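Local atomic coordinates of CS1 fimbrial subunit A (Escherichia coli, PDB entry 4HJI), a protein that builds the polar fimbriae, or pili, with which enterotoxigenic bacteria colonize the epithelium of specific host organs. Residues N56-T61 / K120-Q125; F50-I55 / S128-A133; V68-S73 / I152-S157. One frame throughout, in Å; residues are numbered along the deposited sequence. Where two conformers were deposited one is given.

Contact 1. Residues N56-T61 / K120-Q125; sequences NTVVHT and KVSSTQ
Ser122 stands in for a backbone carbonyl: its OG accepts the N-H of Val59 at 2.8 Å, almost straight at 171°, while its own N-H goes to Val59 O. OG lies between the backbone N and the carbonyl carbon (chi1 74°), which lets it face strand 49-61 and donate a hydrogen bond to Ser123 O. A small hydroxyl that accepts and donates at once suits this spot, where the chain 122-124 leaves the regular antiparallel pairing and the register slips by one residue. With an alanine in its place, Val59 N is likely to lose its acceptor and Ser123 O a donor, leaving the turn tied to Val59 by the remaining backbone bond.

Regular pairing flanks the irregularity. On one side Thr61 N binds Lys120 O, and on the other Gln125 O takes two donors of Thr57, the N-H at 2.9 Å and OG1 at 2.7 Å. They arrive from opposite faces of the carbonyl plane, the hydroxyl well above it, so one carbonyl oxygen is gripped twice.

Valines pack beside these bonds. In one of its two conformers Val121 lays CG2 over the His60 ring, 3.9 Å from its centroid, a CH-pi contact, while its CG1 packs against Val58 CG2. Further out, Leu27 of strand 25-29 and Phe94 of strand 87-94 pack on Thr57 and Val59, and Ser123 OG is held by Asn112.

One serine hydroxyl, together with Ser122 N, thus keeps two strands of the pilin beta-sandwich bonded where the register slips, and Thr57 OG1 reinforces the regular pair beyond it.

Contact 2. Residues F50-I55 / S128-A133; sequences FEAHTI and SIHADA
His53 and Ile129 form a hydrogen-bonded antiparallel pair within the pilin's immunoglobulin-like beta-sandwich, as in chaperone-usher pilins. His53 N reaches Ile129 O at 2.9 Å, and Ile129 N returns to His53 O at 2.8 Å. Next to it, Thr54 and Ser128 make a non-hydrogen-bonded pair, where the CA of Ser128 offers its hydrogen to His53 O.

Beyond His53 the chains separate, and a water bridges them. It donates to Glu51 O and to Ile129 O and accepts from Ala131 N, so Ile129 O serves both His53 N and the water. The small Ala52 suits the start of this opening, its methyl CB meeting His130 at ND1, 3.4 Å away.

Phe50 closes the far end with apolar packing. CG stands beside the backbone N, anti to the carbonyl carbon (chi1 -68°), which carries the ring to the methyls of Ala131 and Ala133; short residues allow a large ring to come close to the chain. Around it, Tyr43 meets the ring edge-to-face, and Ile88 of strand 87-94 and Ala171 and Val173 of strand 163-173 pack on it. At the ring's own edge, near its plane, lies Ala131 O, 4.0 Å from Phe50 CD1.

Contact 3. Residues V68-S73 / I152-S157; sequences VVVKLS and IILTKS
Lys71 holds CG between its backbone N and carbonyl carbon (chi1 67°) and runs straight from there, which lays its aliphatic chain across Ile153. Its CE comes within 3.6 Å of Ile153 CD1, a methyl that also meets Ser73 CB. A lysine fits this place because its methylenes can cover an isoleucine while the amine lies further along. Thr155, in one of its two conformers, lies side by side with Val69.

The opposite face is wholly apolar. Val70 stands alongside both Leu154 and Ile152, its CG2 meeting Leu154 CD2 at 4.1 Å and its CG1 Ile152 CG2, and Leu72 CD2 lies against Ile152 CG1. This is the side toward the sandwich interior, where Leu27 of strand 25-29 packs on Leu154 and Ile106 on Val70.

Four backbone bonds join the antiparallel strands, two at Val69 with Thr155 and two at Lys71 with Ile153; Ile153 N to Lys71 O, at 2.8 Å, is nearly straight at 179°. Beta-branched valine, isoleucine and threonine favour the extended backbone such bonds require. The outcome is a regularly bonded pair of strands with hydrocarbon facing the core, whose second face mixes Val69, Lys71, Ile153 and Thr155, with Lys71 and Gln162 lying over the buried Ile153.

In the fold
Contacts 1 and 2 join the same two strands, 49-61 and 119-131, about 21 Å apart between centres, contact 1 nested within the loop that contact 2 closes. Contact 3 joins the strands that follow each of these, 68-80 and 144-156. All are partly buried: contact 2 has three exposed residues against one each in the others, half the touching residues of contact 1 are buried, and in contact 3 the Val70-Leu154 face supplies the buried side. Contact 3 is regular pairing, whereas contact 1 uses a serine hydroxyl at its break and contact 2 a water at its opening. Contacts 1 and 3 meet through methyls of Val59 and Val68; contacts 2 and 3 do not touch.

Contact 1. Residues N56-T61 / K120-Q125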
loop_
_atom_site.group_PDB
_atom_site.type_symbol
_atom_site.label_atom_id
_atom_site.label_comp_id
_atom_site.label_asym_id
_atom_site.label_seq_id
_atom_site.Cartn_x
_atom_site.Cartn_y
_atom_site.Cartn_z
ATOM N N ASN A 56 7.962 -6.353 0.572
ATOM C CA ASN A 56 9.253 -5.817 0.179
ATOM C C ASN A 56 9.183 -5.370 -1.278
ATOM O O ASN A 56 8.827 -6.161 -2.150
ATOM C CB ASN A 56 10.344 -6.879 0.392
ATOM C CG ASN A 56 10.460 -7.291 1.844
ATOM O OD1 ASN A 56 10.183 -8.447 2.223
ATOM N ND2 ASN A 56 10.864 -6.357 2.676
ATOM N N THR A 57 9.506 -4.103 -1.534
ATOM C CA THR A 57 9.346 -3.512 -2.863
ATOM C C THR A 57 10.595 -2.759 -3.293
ATOM O O THR A 57 11.484 -2.497 -2.488
ATOM C CB THR A 57 8.191 -2.498 -2.883
ATOM O OG1 THR A 57 8.554 -1.357 -2.088
ATOM C CG2 THR A 57 6.941 -3.102 -2.314
ATOM N N VAL A 58 10.649 -2.408 -4.571
ATOM C CA VAL A 58 11.650 -1.496 -5.092
ATOM C C VAL A 58 10.987 -0.533 -6.062
ATOM O O VAL A 58 10.031 -0.894 -6.734
ATOM C CB VAL A 58 12.819 -2.209 -5.810
ATOM C CG1 VAL A 58 13.664 -2.975 -4.806
ATOM C CG2 VAL A 58 12.324 -3.113 -6.942
ATOM N N VAL A 59 11.505 0.697 -6.105
ATOM C CA VAL A 59 11.046 1.696 -7.034
ATOM C C VAL A 59 11.933 1.668 -8.273
ATOM O O VAL A 59 13.159 1.692 -8.164
ATOM C CB VAL A 59 11.061 3.101 -6.390
ATOM C CG1 VAL A 59 10.695 4.152 -7.422
ATOM C CG2 VAL A 59 10.104 3.129 -5.215
ATOM N N HIS A 60 11.298 1.592 -9.452
ATOM C CA HIS A 60 11.984 1.726 -10.730
ATOM C C HIS A 60 11.722 3.098 -11.308
ATOM O O HIS A 60 10.596 3.562 -11.284
ATOM C CB HIS A 60 11.456 0.738 -11.736
ATOM C CG HIS A 60 11.927 -0.648 -11.523
ATOM N ND1 HIS A 60 12.435 -1.414 -12.548
ATOM C CD2 HIS A 60 11.929 -1.433 -10.421
ATOM C CE1 HIS A 60 12.769 -2.602 -12.076
ATOM N NE2 HIS A 60 12.461 -2.644 -10.795
ATOM N N THR A 61 12.756 3.746 -11.817
ATOM C CA THR A 61 12.567 5.039 -12.445
ATOM C C THR A 61 13.429 5.179 -13.678
ATOM O O THR A 61 14.445 4.495 -13.804
ATOM C CB THR A 61 12.878 6.176 -11.447
ATOM O OG1 THR A 61 12.609 7.453 -12.044
ATOM C CG2 THR A 61 14.346 6.117 -10.959
ATOM N N LYS A 120 17.094 2.551 -13.299
ATOM C CA LYS A 120 17.610 2.673 -11.963
ATOM C C LYS A 120 16.597 2.083 -11.007
ATOM O O LYS A 120 15.390 2.249 -11.200
ATOM C CB LYS A 120 17.838 4.157 -11.668
ATOM C CG LYS A 120 19.038 4.752 -12.408
ATOM C CD LYS A 120 20.289 4.778 -11.537
ATOM C CE LYS A 120 21.382 5.674 -12.101
ATOM N NZ LYS A 120 21.589 5.512 -13.565
ATOM N N VAL A 121 17.088 1.351 -10.010
ATOM C CA VAL A 121 16.212 0.680 -9.060
ATOM C C VAL A 121 16.646 1.035 -7.648
ATOM O O VAL A 121 17.839 1.052 -7.345
ATOM C CB VAL A 121 16.163 -0.883 -9.230
ATOM C CG1 VAL A 121 15.016 -1.490 -8.440
ATOM C CG2 VAL A 121 16.145 -1.303 -10.689
ATOM N N SER A 122 15.665 1.305 -6.791
ATOM C CA SER A 122 15.932 1.701 -5.407
ATOM C C SER A 122 16.377 0.505 -4.573
ATOM O O SER A 122 16.191 -0.642 -4.970
ATOM C CB SER A 122 14.661 2.293 -4.791
ATOM O OG SER A 122 13.723 1.266 -4.514
ATOM N N SER A 123 16.968 0.766 -3.410
ATOM C CA SER A 123 17.119 -0.283 -2.414
ATOM C C SER A 123 15.724 -0.699 -1.931
ATOM O O SER A 123 14.732 -0.026 -2.208
ATOM C CB SER A 123 17.952 0.224 -1.233
ATOM O OG SER A 123 17.347 1.381 -0.699
ATOM N N THR A 124 15.656 -1.797 -1.186
ATOM C CA THR A 124 14.370 -2.320 -0.737
ATOM C C THR A 124 13.645 -1.348 0.191
ATOM O O THR A 124 14.239 -0.815 1.140
ATOM C CB THR A 124 14.528 -3.705 -0.074
ATOM O OG1 THR A 124 15.125 -4.597 -1.016
ATOM C CG2 THR A 124 13.202 -4.265 0.367
ATOM N N GLN A 125 12.365 -1.137 -0.116
ATOM C CA GLN A 125 11.451 -0.310 0.650
ATOM C C GLN A 125 10.259 -1.133 1.110
ATOM O O GLN A 125 9.654 -1.904 0.337
ATOM C CB GLN A 125 10.953 0.863 -0.173
ATOM C CG GLN A 125 12.038 1.620 -0.920
ATOM C CD GLN A 125 13.024 2.328 -0.007
ATOM O OE1 GLN A 125 14.191 2.515 -0.370
ATOM N NE2 GLN A 125 12.573 2.715 1.180
#

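Contact 2. Residues F50-I55 / S128-A133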
loop_
_atom_site.group_PDB
_atom_site.type_symbol
_atom_site.label_atom_id
_atom_site.label_comp_id
_atom_site.label_asym_id
_atom_site.label_seq_id
_atom_site.Cartn_x
_atom_site.Cartn_y
_atom_site.Cartn_z
ATOM N N PHE A 50 -5.826 -7.475 13.238
ATOM C CA PHE A 50 -5.131 -8.073 12.127
ATOM C C PHE A 50 -3.649 -7.854 12.206
ATOM O O PHE A 50 -3.188 -6.849 12.769
ATOM C CB PHE A 50 -5.698 -7.482 10.862
ATOM C CG PHE A 50 -7.103 -7.912 10.620
ATOM C CD1 PHE A 50 -8.164 -7.109 10.971
ATOM C CD2 PHE A 50 -7.357 -9.165 10.099
ATOM C CE1 PHE A 50 -9.472 -7.524 10.745
ATOM C CE2 PHE A 50 -8.650 -9.591 9.878
ATOM C CZ PHE A 50 -9.712 -8.772 10.217
ATOM N N GLU A 51 -2.900 -8.822 11.689
ATOM C CA GLU A 51 -1.462 -8.685 11.578
ATOM C C GLU A 51 -1.174 -7.666 10.478
ATOM O O GLU A 51 -1.935 -7.533 9.518
ATOM C CB GLU A 51 -0.810 -10.022 11.210
ATOM C CG GLU A 51 -1.003 -11.137 12.226
ATOM C CD GLU A 51 -0.214 -10.914 13.487
ATOM O OE1 GLU A 51 -0.493 -11.594 14.494
ATOM O OE2 GLU A 51 0.694 -10.054 13.461
ATOM N N ALA A 52 -0.083 -6.936 10.627
ATOM C CA ALA A 52 0.374 -6.104 9.515
ATOM C C ALA A 52 0.784 -7.001 8.370
ATOM O O ALA A 52 1.278 -8.107 8.574
ATOM C CB ALA A 52 1.535 -5.224 9.949
ATOM N N HIS A 53 0.557 -6.527 7.162
ATOM C CA HIS A 53 1.013 -7.235 5.971
ATOM C C HIS A 53 2.075 -6.406 5.271
ATOM O O HIS A 53 1.784 -5.326 4.758
ATOM C CB HIS A 53 -0.123 -7.507 5.020
ATOM C CG HIS A 53 0.281 -8.301 3.823
ATOM N ND1 HIS A 53 0.160 -9.672 3.769
ATOM C CD2 HIS A 53 0.766 -7.924 2.611
ATOM C CE1 HIS A 53 0.539 -10.100 2.574
ATOM N NE2 HIS A 53 0.928 -9.062 1.861
ATOM N N THR A 54 3.289 -6.943 5.211
ATOM C CA THR A 54 4.435 -6.228 4.672
ATOM C C THR A 54 4.909 -6.836 3.360
ATOM O O THR A 54 5.043 -8.078 3.219
ATOM C CB THR A 54 5.564 -6.168 5.712
ATOM O OG1 THR A 54 5.080 -5.500 6.873
ATOM C CG2 THR A 54 6.793 -5.425 5.175
ATOM N N ILE A 55 5.121 -5.963 2.386
ATOM C CA ILE A 55 5.567 -6.308 1.039
ATOM C C ILE A 55 6.906 -5.586 0.832
ATOM O O ILE A 55 6.977 -4.352 0.952
ATOM C CB ILE A 55 4.554 -5.849 -0.039
ATOM C CG1 ILE A 55 3.158 -6.456 0.193
ATOM C CG2 ILE A 55 5.030 -6.201 -1.439
ATOM C CD1 ILE A 55 2.072 -5.956 -0.718
ATOM N N SER A 128 3.647 -1.554 3.829
ATOM C CA SER A 128 2.854 -2.287 4.843
ATOM C C SER A 128 1.394 -1.837 4.894
ATOM O O SER A 128 1.102 -0.634 4.875
ATOM C CB SER A 128 3.468 -2.148 6.255
ATOM O OG SER A 128 3.989 -0.839 6.311
ATOM N N ILE A 129 0.500 -2.817 4.992
ATOM C CA ILE A 129 -0.950 -2.609 5.046
ATOM C C ILE A 129 -1.430 -3.036 6.434
ATOM O O ILE A 129 -1.151 -4.161 6.844
ATOM C CB ILE A 129 -1.655 -3.403 3.913
ATOM C CG1 ILE A 129 -1.164 -2.876 2.570
ATOM C CG2 ILE A 129 -3.171 -3.313 4.050
ATOM C CD1 ILE A 129 -1.640 -3.680 1.398
ATOM N N HIS A 130 -2.174 -2.154 7.101
ATOM C CA HIS A 130 -2.532 -2.239 8.548
ATOM C C HIS A 130 -4.042 -2.015 8.726
ATOM O O HIS A 130 -4.470 -0.863 8.922
ATOM C CB HIS A 130 -1.793 -1.184 9.411
ATOM C CG HIS A 130 -0.306 -1.169 9.246
ATOM N ND1 HIS A 130 0.530 -1.931 10.028
ATOM C CD2 HIS A 130 0.493 -0.508 8.372
ATOM C CE1 HIS A 130 1.782 -1.738 9.652
ATOM N NE2 HIS A 130 1.787 -0.877 8.655
ATOM N N ALA A 131 -4.844 -3.077 8.734
ATOM C CA ALA A 131 -6.279 -2.955 9.087
ATOM C C ALA A 131 -6.430 -2.892 10.595
ATOM O O ALA A 131 -5.981 -3.800 11.282
ATOM C CB ALA A 131 -7.077 -4.123 8.565
ATOM N N ASP A 132 -7.066 -1.831 11.099
ATOM C CA ASP A 132 -7.205 -1.619 12.530
ATOM C C ASP A 132 -8.614 -1.912 13.061
ATOM O O ASP A 132 -9.513 -1.074 13.010
ATOM C CB ASP A 132 -6.841 -0.183 12.824
ATOM C CG ASP A 132 -6.960 0.151 14.282
ATOM O OD1 ASP A 132 -7.147 -0.783 15.099
ATOM O OD2 ASP A 132 -6.873 1.348 14.597
ATOM N N ALA A 133 -8.802 -3.124 13.570
ATOM C CA ALA A 133 -10.129 -3.551 13.992
ATOM C C ALA A 133 -10.512 -2.939 15.340
ATOM O O ALA A 133 -11.645 -3.079 15.781
ATOM C CB ALA A 133 -10.222 -5.076 14.014
HETATM O O HOH W 1 -3.343 -5.484 8.373
#

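Contact 3. Residues V68-S73 / I152-S157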
loop_
_atom_site.group_PDB
_atom_site.type_symbol
_atom_site.label_atom_id
_atom_site.label_comp_id
_atom_site.label_asym_id
_atom_site.label_seq_id
_atom_site.Cartn_x
_atom_site.Cartn_y
_atom_site.Cartn_z
ATOM N N VAL A 68 10.212 10.337 -5.854
ATOM C CA VAL A 68 8.852 9.937 -6.214
ATOM C C VAL A 68 7.857 10.507 -5.227
ATOM O O VAL A 68 8.168 10.684 -4.050
ATOM C CB VAL A 68 8.664 8.407 -6.330
ATOM C CG1 VAL A 68 9.556 7.879 -7.439
ATOM C CG2 VAL A 68 8.915 7.697 -5.005
ATOM N N VAL A 69 6.673 10.813 -5.736
ATOM C CA VAL A 69 5.565 11.270 -4.926
ATOM C C VAL A 69 4.619 10.105 -4.818
ATOM O O VAL A 69 4.284 9.494 -5.829
ATOM C CB VAL A 69 4.845 12.449 -5.604
ATOM C CG1 VAL A 69 3.643 12.902 -4.798
ATOM C CG2 VAL A 69 5.828 13.575 -5.860
ATOM N N VAL A 70 4.207 9.789 -3.598
ATOM C CA VAL A 70 3.373 8.632 -3.329
ATOM C C VAL A 70 2.170 9.029 -2.513
ATOM O O VAL A 70 2.291 9.746 -1.506
ATOM C CB VAL A 70 4.134 7.562 -2.552
ATOM C CG1 VAL A 70 3.348 6.260 -2.526
ATOM C CG2 VAL A 70 5.493 7.339 -3.197
ATOM N N LYS A 71 1.013 8.557 -2.932
ATOM C CA LYS A 71 -0.219 8.830 -2.227
ATOM C C LYS A 71 -1.207 7.707 -2.452
ATOM O O LYS A 71 -0.947 6.813 -3.260
ATOM C CB LYS A 71 -0.814 10.163 -2.709
ATOM C CG LYS A 71 -1.280 10.129 -4.150
ATOM C CD LYS A 71 -1.722 11.494 -4.650
ATOM C CE LYS A 71 -2.395 11.334 -6.000
ATOM N NZ LYS A 71 -2.669 12.600 -6.714
ATOM N N LEU A 72 -2.319 7.753 -1.725
ATOM C CA LEU A 72 -3.462 6.862 -1.942
ATOM C C LEU A 72 -4.520 7.625 -2.717
ATOM O O LEU A 72 -4.667 8.818 -2.559
ATOM C CB LEU A 72 -4.056 6.411 -0.612
ATOM C CG LEU A 72 -3.074 5.720 0.327
ATOM C CD1 LEU A 72 -3.645 5.569 1.737
ATOM C CD2 LEU A 72 -2.644 4.381 -0.238
ATOM N N SER A 73 -5.270 6.939 -3.568
ATOM C CA SER A 73 -6.325 7.612 -4.327
ATOM C C SER A 73 -7.577 7.814 -3.480
ATOM O O SER A 73 -8.448 8.592 -3.844
ATOM C CB SER A 73 -6.695 6.789 -5.560
ATOM O OG SER A 73 -7.461 5.685 -5.159
ATOM N N ILE A 152 -2.738 2.824 -4.751
ATOM C CA ILE A 152 -1.507 3.583 -4.523
ATOM C C ILE A 152 -1.166 4.258 -5.840
ATOM O O ILE A 152 -1.195 3.646 -6.929
ATOM C CB ILE A 152 -0.354 2.682 -4.058
ATOM C CG1 ILE A 152 -0.678 2.048 -2.695
ATOM C CG2 ILE A 152 0.952 3.457 -3.935
ATOM C CD1 ILE A 152 0.101 0.783 -2.412
ATOM N N ILE A 153 -0.864 5.539 -5.756
ATOM C CA ILE A 153 -0.502 6.324 -6.912
ATOM C C ILE A 153 0.923 6.800 -6.728
ATOM O O ILE A 153 1.262 7.353 -5.659
ATOM C CB ILE A 153 -1.406 7.557 -7.092
ATOM C CG1 ILE A 153 -2.859 7.131 -7.291
ATOM C CG2 ILE A 153 -0.931 8.372 -8.279
ATOM C CD1 ILE A 153 -3.851 8.231 -7.047
ATOM N N LEU A 154 1.743 6.587 -7.755
ATOM C CA LEU A 154 3.137 7.037 -7.756
ATOM C C LEU A 154 3.378 7.882 -8.996
ATOM O O LEU A 154 2.910 7.546 -10.090
ATOM C CB LEU A 154 4.125 5.864 -7.758
ATOM C CG LEU A 154 4.087 4.867 -6.588
ATOM C CD1 LEU A 154 3.330 3.605 -6.954
ATOM C CD2 LEU A 154 5.499 4.538 -6.152
ATOM N N THR A 155 4.098 8.989 -8.808
ATOM C CA THR A 155 4.597 9.815 -9.900
ATOM C C THR A 155 6.053 10.129 -9.627
ATOM O O THR A 155 6.467 10.200 -8.477
ATOM C CB THR A 155 3.873 11.174 -10.025
ATOM O OG1 THR A 155 4.255 12.034 -8.942
ATOM C CG2 THR A 155 2.372 11.000 -10.014
ATOM N N LYS A 156 6.819 10.355 -10.678
ATOM C CA LYS A 156 8.162 10.893 -10.533
ATOM C C LYS A 156 8.030 12.336 -10.066
ATOM O O LYS A 156 7.140 13.049 -10.529
ATOM C CB LYS A 156 8.885 10.839 -11.879
ATOM C CG LYS A 156 10.370 11.140 -11.818
ATOM C CD LYS A 156 11.070 10.959 -13.161
ATOM C CE LYS A 156 10.284 11.528 -14.340
ATOM N NZ LYS A 156 10.993 11.357 -15.638
ATOM N N SER A 157 8.898 12.763 -9.156
ATOM C CA SER A 157 8.925 14.179 -8.740
ATOM C C SER A 157 9.077 15.100 -9.949
ATOM O O SER A 157 9.859 14.808 -10.850
ATOM C CB SER A 157 10.079 14.435 -7.766
ATOM O OG SER A 157 9.868 13.753 -6.550
#